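Local coordinates for protein maleate cis-trans isomerase (Pseudomonas putida, PDB 4FQ5) that probably catalyses the cis-trans isomerisation of the carbon-carbon double bond of maleate, giving fumarate, and works as a homodimer, at residues A151-V156 against D211-I216; I216-A221 against K239-A244. The protein carries 1 engineered substitution. One frame throughout, in Å; residues are numbered along the deposited sequence.

How the contacts relate
Strand 215-217 is the common member of both contacts: contact 1 joins it to strand 153-158 and contact 2 to strand 241-243, with Ile-216 taking part in each. The three lie side by side in one parallel sheet, with 215-217 in the middle, and the two contact centres lie about 10 Å apart. Val-213 O accepts a probable hydrogen bond from Lys-239 NZ at 2.7 Å, and Ala-155 O one from Val-217 N at 2.8 Å. Contact 1 lies farther out, about 17 Å from the centre of the chain against about 9 Å for contact 2. Contact 2 leads to the maleate pocket through Ala-221, engineered in place of the cysteine predicted to be the proton donor.

Contact 1: residues A151-V156 against D211-I216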
ATOM      1  N   ALA A 151      28.810  -3.158  16.550  1.00 40.71           N
ATOM      2  CA  ALA A 151      29.306  -4.513  16.358  1.00 41.29           C
ATOM      3  C   ALA A 151      30.810  -4.498  16.063  1.00 42.40           C
ATOM      4  O   ALA A 151      31.281  -3.722  15.235  1.00 43.23           O
ATOM      5  CB  ALA A 151      28.537  -5.206  15.242  1.00 39.09           C
ATOM      6  N   LYS A 152      31.553  -5.349  16.765  1.00 43.45           N
ATOM      7  CA  LYS A 152      33.012  -5.397  16.653  1.00 44.93           C
ATOM      8  C   LYS A 152      33.481  -6.593  15.836  1.00 44.03           C
ATOM      9  O   LYS A 152      34.573  -6.583  15.256  1.00 42.94           O
ATOM     10  CB  LYS A 152      33.644  -5.454  18.045  1.00 47.51           C
ATOM     11  CG  LYS A 152      34.367  -4.187  18.450  1.00 51.34           C
ATOM     12  CD  LYS A 152      33.430  -3.114  18.973  1.00 52.74           C
ATOM     13  CE  LYS A 152      34.082  -1.749  18.831  1.00 55.49           C
ATOM     14  NZ  LYS A 152      33.624  -0.785  19.872  1.00 58.04           N
ATOM     15  N   ARG A 153      32.646  -7.624  15.818  1.00 43.06           N
ATOM     16  CA  ARG A 153      32.949  -8.873  15.158  1.00 43.16           C
ATOM     17  C   ARG A 153      31.696  -9.273  14.393  1.00 41.59           C
ATOM     18  O   ARG A 153      30.575  -9.066  14.862  1.00 41.13           O
ATOM     19  CB  ARG A 153      33.324  -9.933  16.195  1.00 45.22           C
ATOM     20  CG  ARG A 153      34.042 -11.153  15.643  1.00 47.36           C
ATOM     21  CD  ARG A 153      34.728 -11.928  16.759  1.00 50.12           C
ATOM     22  NE  ARG A 153      35.931 -12.620  16.291  1.00 53.19           N
ATOM     23  CZ  ARG A 153      35.951 -13.865  15.825  1.00 55.29           C
ATOM     24  NH1 ARG A 153      37.090 -14.409  15.425  1.00 56.97           N
ATOM     25  NH2 ARG A 153      34.834 -14.575  15.759  1.00 57.43           N
ATOM     26  N   VAL A 154      31.894  -9.855  13.221  1.00 39.62           N
ATOM     27  CA  VAL A 154      30.803 -10.087  12.297  1.00 38.19           C
ATOM     28  C   VAL A 154      30.960 -11.441  11.604  1.00 37.49           C
ATOM     29  O   VAL A 154      32.077 -11.897  11.356  1.00 37.45           O
ATOM     30  CB  VAL A 154      30.721  -8.882  11.319  1.00 38.06           C
ATOM     31  CG1 VAL A 154      30.687  -9.294   9.860  1.00 37.39           C
ATOM     32  CG2 VAL A 154      29.580  -7.949  11.701  1.00 37.00           C
ATOM     33  N   ALA A 155      29.839 -12.107  11.345  1.00 35.39           N
ATOM     34  CA  ALA A 155      29.832 -13.263  10.461  1.00 34.44           C
ATOM     35  C   ALA A 155      29.242 -12.814   9.133  1.00 33.45           C
ATOM     36  O   ALA A 155      28.405 -11.918   9.104  1.00 32.76           O
ATOM     37  CB  ALA A 155      29.034 -14.408  11.060  1.00 34.67           C
ATOM     38  N   VAL A 156      29.691 -13.418   8.034  1.00 33.20           N
ATOM     39  CA  VAL A 156      29.378 -12.908   6.693  1.00 32.18           C
ATOM     40  C   VAL A 156      29.039 -14.023   5.714  1.00 31.76           C
ATOM     41  O   VAL A 156      29.806 -14.969   5.556  1.00 33.56           O
ATOM     42  CB  VAL A 156      30.574 -12.104   6.097  1.00 32.44           C
ATOM     43  CG1 VAL A 156      30.223 -11.542   4.724  1.00 31.93           C
ATOM     44  CG2 VAL A 156      30.996 -10.981   7.026  1.00 32.10           C
ATOM     45  N   ASP A 211      27.655 -17.511  17.818  1.00 54.35           N
ATOM     46  CA  ASP A 211      27.677 -17.153  19.237  1.00 55.71           C
ATOM     47  C   ASP A 211      28.763 -16.127  19.574  1.00 55.02           C
ATOM     48  O   ASP A 211      28.575 -15.303  20.464  1.00 55.41           O
ATOM     49  CB  ASP A 211      27.822 -18.405  20.116  1.00 58.80           C
ATOM     50  CG  ASP A 211      29.078 -19.211  19.798  1.00 61.29           C
ATOM     51  OD1 ASP A 211      28.953 -20.292  19.184  1.00 64.21           O
ATOM     52  OD2 ASP A 211      30.189 -18.765  20.158  1.00 61.59           O
ATOM     53  N   ASP A 212      29.888 -16.181  18.860  1.00 53.95           N
ATOM     54  CA  ASP A 212      31.032 -15.295  19.117  1.00 54.76           C
ATOM     55  C   ASP A 212      31.029 -14.048  18.222  1.00 53.43           C
ATOM     56  O   ASP A 212      32.056 -13.389  18.036  1.00 54.70           O
ATOM     57  CB  ASP A 212      32.347 -16.068  18.937  1.00 57.45           C
ATOM     58  CG  ASP A 212      32.649 -16.389  17.475  1.00 58.58           C
ATOM     59  OD1 ASP A 212      31.709 -16.668  16.699  1.00 58.30           O
ATOM     60  OD2 ASP A 212      33.839 -16.361  17.105  1.00 59.84           O
ATOM     61  N   VAL A 213      29.862 -13.728  17.680  1.00 49.51           N
ATOM     62  CA  VAL A 213      29.721 -12.665  16.698  1.00 46.84           C
ATOM     63  C   VAL A 213      28.741 -11.610  17.223  1.00 45.50           C
ATOM     64  O   VAL A 213      27.836 -11.940  17.989  1.00 44.65           O
ATOM     65  CB  VAL A 213      29.288 -13.300  15.353  1.00 46.60           C
ATOM     66  CG1 VAL A 213      28.157 -12.547  14.680  1.00 45.31           C
ATOM     67  CG2 VAL A 213      30.491 -13.507  14.442  1.00 45.05           C
ATOM     68  N   ASP A 214      28.934 -10.346  16.845  1.00 44.02           N
ATOM     69  CA  ASP A 214      28.027  -9.273  17.282  1.00 42.94           C
ATOM     70  C   ASP A 214      26.867  -9.028  16.310  1.00 41.53           C
ATOM     71  O   ASP A 214      25.771  -8.642  16.721  1.00 40.54           O
ATOM     72  CB  ASP A 214      28.788  -7.967  17.515  1.00 43.93           C
ATOM     73  CG  ASP A 214      29.757  -8.043  18.687  1.00 46.22           C
ATOM     74  OD1 ASP A 214      29.550  -8.870  19.605  1.00 45.95           O
ATOM     75  OD2 ASP A 214      30.727  -7.255  18.691  1.00 46.90           O
ATOM     76  N   ALA A 215      27.120  -9.235  15.022  1.00 39.37           N
ATOM     77  CA  ALA A 215      26.096  -9.072  13.999  1.00 37.59           C
ATOM     78  C   ALA A 215      26.357 -10.039  12.858  1.00 36.75           C
ATOM     79  O   ALA A 215      27.489 -10.484  12.660  1.00 37.37           O
ATOM     80  CB  ALA A 215      26.056  -7.631  13.495  1.00 37.84           C
ATOM     81  N   ILE A 216      25.301 -10.373  12.124  1.00 34.26           N
ATOM     82  CA  ILE A 216      25.385 -11.302  11.009  1.00 32.71           C
ATOM     83  C   ILE A 216      25.076 -10.540   9.728  1.00 32.22           C
ATOM     84  O   ILE A 216      24.046  -9.853   9.629  1.00 31.62           O
ATOM     85  CB  ILE A 216      24.410 -12.491  11.181  1.00 33.23           C
ATOM     86  CG1 ILE A 216      24.784 -13.321  12.417  1.00 33.76           C
ATOM     87  CG2 ILE A 216      24.396 -13.377   9.941  1.00 32.53           C
ATOM     88  CD1 ILE A 216      23.651 -14.171  12.970  1.00 34.61           C
TER
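Asp-214 meets the backbone at the start of segment 151-156 with OD2, whose anti lone pair takes the N-H of Lys-152 at 2.8 Å in a nearly straight bond (164°). The same oxygen receives a weak, longer bond from Arg-153 N. With CG beside its own backbone N (chi1 -67°), Asp-214 holds the carboxylate next to these two amides, while its own N donates to Arg-153 O at 2.9 Å. An alanine here would remove the carboxylate and is likely to leave the N-H of Lys-152 without its acceptor and the weak bond of Arg-153 N lost. Farther out, the extended Arg-153 side chain passes over Asp-212 O and forms a salt bridge from NH2 to Asp-212 OD2, though the modelled approach of these two atoms is implausibly short and its exact geometry doubtful. Ala-155 N donates to Ala-215 O at 3.1 Å, the bond of a parallel strand pair. Val-213 CG2 packs 3.8 Å from Ala-155 CB, and Ala-215 CB touches both Ala-151 CB (3.9 Å) and Val-154 CG2 (4.0 Å). Helix 138-149 packs on Ala-151 and Val-154 through Ile-146. On its other edge strand 153-158 pairs with strand 178-184, whose Glu-178 also binds Arg-153 NE, leaving strands 153-158 and 215-217 as the two inner strands of the four-stranded parallel sheet.

Contact 2: residues I216-A221 against K239-A244; sequences IVISAA and KPVISA. Engineered in segment 216-221: Ala-221 (natural residue Cys). With MAE (maleic acid), chain C.
Ile-218 turns CG1 anti to its backbone N (chi1 -169°), which leaves CG2 between N and the carbonyl carbon and sets it over the neighbouring strand, 3.7 Å from Val-241 CG1 and 3.8 Å from Ser-243 CB. Val-241 supplies that methyl through a chi1 of 175°, and its other branch, CG2, approaches Ile-216 CB at 4.1 Å. On the opposite face, Val-217 CG2 meets Ile-242 CG1 at 4.0 Å. The Ile-216 chain crosses that of Lys-239 at about a right angle, touching it CD1 to CB. Three backbone bonds hold the parallel pair in step: Ile-216 N to Pro-240 O, Ile-242 N to Ile-216 O and Ile-218 N to Ile-242 O, the last two at 2.9 Å each. The chain then turns a corner at Ile-218, and Ser-219 O accepts the N-H of Ala-244 at the first turn of helix 244-255, where Ser-243 OG N-caps by bonding Val-246 N. Ser-219 OG donates to Ala-221 O at 2.6 Å, tying together the loop that leads into the pocket. Engineered Ala-221, a cysteine in the natural protein, brings its CA within 3.6 Å of maleate O4 and packs on Tyr-160, which itself hydrogen-bonds the ligand. The pair closes the beta-alpha-beta unit of strand 215-217, helix 230-237 and strand 241-243; helix 230-237 packs on the face of Ile-216 and Val-241 and on Ile-218 at the corner, helix 201-206 on Ile-216 and Ile-218, and helix 138-149 on the face of Val-217 and Ile-242.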
ATOM      1  N   ILE A 216      25.301 -10.373  12.124  1.00 34.26           N
ATOM      2  CA  ILE A 216      25.385 -11.302  11.009  1.00 32.71           C
ATOM      3  C   ILE A 216      25.076 -10.540   9.728  1.00 32.22           C
ATOM      4  O   ILE A 216      24.046  -9.853   9.629  1.00 31.62           O
ATOM      5  CB  ILE A 216      24.410 -12.491  11.181  1.00 33.23           C
ATOM      6  CG1 ILE A 216      24.784 -13.321  12.417  1.00 33.76           C
ATOM      7  CG2 ILE A 216      24.396 -13.377   9.941  1.00 32.53           C
ATOM      8  CD1 ILE A 216      23.651 -14.171  12.970  1.00 34.61           C
ATOM      9  N   VAL A 217      25.989 -10.641   8.765  1.00 30.51           N
ATOM     10  CA  VAL A 217      25.771 -10.089   7.439  1.00 29.74           C
ATOM     11  C   VAL A 217      25.227 -11.226   6.592  1.00 29.60           C
ATOM     12  O   VAL A 217      25.986 -12.086   6.126  1.00 29.30           O
ATOM     13  CB  VAL A 217      27.066  -9.502   6.829  1.00 29.57           C
ATOM     14  CG1 VAL A 217      26.813  -8.984   5.420  1.00 29.00           C
ATOM     15  CG2 VAL A 217      27.610  -8.386   7.710  1.00 29.77           C
ATOM     16  N   ILE A 218      23.906 -11.233   6.421  1.00 28.42           N
ATOM     17  CA  ILE A 218      23.201 -12.303   5.717  1.00 28.02           C
ATOM     18  C   ILE A 218      23.503 -12.302   4.214  1.00 27.87           C
ATOM     19  O   ILE A 218      23.411 -13.339   3.560  1.00 27.71           O
ATOM     20  CB  ILE A 218      21.670 -12.253   5.989  1.00 27.98           C
ATOM     21  CG1 ILE A 218      20.972 -13.515   5.473  1.00 28.63           C
ATOM     22  CG2 ILE A 218      21.039 -10.987   5.407  1.00 26.88           C
ATOM     23  CD1 ILE A 218      19.605 -13.770   6.088  1.00 28.63           C
ATOM     24  N   SER A 219      23.841 -11.130   3.677  1.00 27.43           N
ATOM     25  CA  SER A 219      24.330 -11.013   2.305  1.00 27.40           C
ATOM     26  C   SER A 219      25.215  -9.786   2.186  1.00 27.67           C
ATOM     27  O   SER A 219      24.768  -8.661   2.452  1.00 27.25           O
ATOM     28  CB  SER A 219      23.181 -10.922   1.293  1.00 27.72           C
ATOM     29  OG  SER A 219      23.699 -10.878  -0.033  1.00 28.38           O
ATOM     30  N   ALA A 220      26.474 -10.008   1.808  1.00 27.39           N
ATOM     31  CA  ALA A 220      27.390  -8.912   1.493  1.00 27.91           C
ATOM     32  C   ALA A 220      27.095  -8.400   0.092  1.00 28.09           C
ATOM     33  O   ALA A 220      27.442  -7.274  -0.254  1.00 29.75           O
ATOM     34  CB  ALA A 220      28.838  -9.374   1.594  1.00 27.78           C
ATOM     35  N   ALA A 221      26.454  -9.240  -0.711  1.00 28.19           N
ATOM     36  CA  ALA A 221      26.089  -8.889  -2.071  1.00 28.71           C
ATOM     37  C   ALA A 221      24.687  -8.322  -2.136  1.00 29.66           C
ATOM     38  O   ALA A 221      23.826  -8.609  -1.299  1.00 30.77           O
ATOM     39  CB  ALA A 221      26.197 -10.095  -2.982  1.00 27.92           C
ATOM     40  N   LYS A 239      20.820 -12.501  17.133  1.00 41.38           N
ATOM     41  CA  LYS A 239      21.804 -11.492  16.763  1.00 40.19           C
ATOM     42  C   LYS A 239      21.211 -10.515  15.740  1.00 37.70           C
ATOM     43  O   LYS A 239      20.324 -10.885  14.974  1.00 36.57           O
ATOM     44  CB  LYS A 239      23.068 -12.157  16.200  1.00 40.92           C
ATOM     45  CG  LYS A 239      24.244 -12.270  17.174  1.00 42.60           C
ATOM     46  CD  LYS A 239      23.914 -13.016  18.454  1.00 44.59           C
ATOM     47  CE  LYS A 239      25.165 -13.551  19.150  1.00 45.27           C
ATOM     48  NZ  LYS A 239      25.977 -12.496  19.821  1.00 45.87           N
ATOM     49  N   PRO A 240      21.689  -9.257  15.741  1.00 36.49           N
ATOM     50  CA  PRO A 240      21.309  -8.341  14.671  1.00 35.28           C
ATOM     51  C   PRO A 240      21.725  -8.906  13.319  1.00 34.76           C
ATOM     52  O   PRO A 240      22.828  -9.464  13.182  1.00 34.66           O
ATOM     53  CB  PRO A 240      22.111  -7.076  14.984  1.00 35.36           C
ATOM     54  CG  PRO A 240      22.366  -7.141  16.451  1.00 35.98           C
ATOM     55  CD  PRO A 240      22.502  -8.595  16.777  1.00 36.59           C
ATOM     56  N   VAL A 241      20.832  -8.793  12.342  1.00 31.90           N
ATOM     57  CA  VAL A 241      21.120  -9.235  10.986  1.00 31.18           C
ATOM     58  C   VAL A 241      21.000  -8.044  10.050  1.00 31.39           C
ATOM     59  O   VAL A 241      20.016  -7.298  10.098  1.00 30.14           O
ATOM     60  CB  VAL A 241      20.179 -10.372  10.544  1.00 30.56           C
ATOM     61  CG1 VAL A 241      20.398 -10.741   9.084  1.00 29.96           C
ATOM     62  CG2 VAL A 241      20.368 -11.595  11.429  1.00 30.62           C
ATOM     63  N   ILE A 242      22.024  -7.858   9.220  1.00 31.48           N
ATOM     64  CA  ILE A 242      22.018  -6.822   8.200  1.00 31.03           C
ATOM     65  C   ILE A 242      22.389  -7.423   6.859  1.00 30.55           C
ATOM     66  O   ILE A 242      22.893  -8.547   6.788  1.00 30.56           O
ATOM     67  CB  ILE A 242      22.991  -5.666   8.530  1.00 31.81           C
ATOM     68  CG1 ILE A 242      24.438  -6.182   8.630  1.00 32.61           C
ATOM     69  CG2 ILE A 242      22.538  -4.946   9.791  1.00 32.44           C
ATOM     70  CD1 ILE A 242      25.457  -5.100   8.921  1.00 33.86           C
ATOM     71  N   SER A 243      22.120  -6.665   5.802  1.00 29.59           N
ATOM     72  CA  SER A 243      22.524  -7.026   4.457  1.00 28.19           C
ATOM     73  C   SER A 243      23.034  -5.763   3.795  1.00 27.76           C
ATOM     74  O   SER A 243      22.757  -4.660   4.278  1.00 27.06           O
ATOM     75  CB  SER A 243      21.338  -7.585   3.673  1.00 27.75           C
ATOM     76  OG  SER A 243      20.354  -6.585   3.472  1.00 26.83           O
ATOM     77  N   ALA A 244      23.776  -5.914   2.697  1.00 27.00           N
ATOM     78  CA  ALA A 244      24.244  -4.754   1.937  1.00 27.03           C
ATOM     79  C   ALA A 244      23.061  -3.861   1.541  1.00 26.30           C
ATOM     80  O   ALA A 244      23.151  -2.640   1.623  1.00 25.76           O
ATOM     81  CB  ALA A 244      25.021  -5.193   0.706  1.00 26.70           C
TER
HETATM   82  C1  MAE C 301      25.678  -7.545  -7.336  1.00 36.17           C
HETATM   83  O1  MAE C 301      24.824  -7.537  -8.236  1.00 33.92           O
HETATM   84  O2  MAE C 301      25.565  -8.192  -6.284  1.00 35.49           O
HETATM   85  C2  MAE C 301      26.904  -6.762  -7.552  1.00 35.69           C
HETATM   86  C3  MAE C 301      27.756  -6.422  -6.602  1.00 35.20           C
HETATM   87  C4  MAE C 301      27.605  -6.750  -5.167  1.00 35.48           C
HETATM   88  O3  MAE C 301      28.406  -7.532  -4.664  1.00 35.42           O
HETATM   89  O4  MAE C 301      26.728  -6.224  -4.473  1.00 35.24           O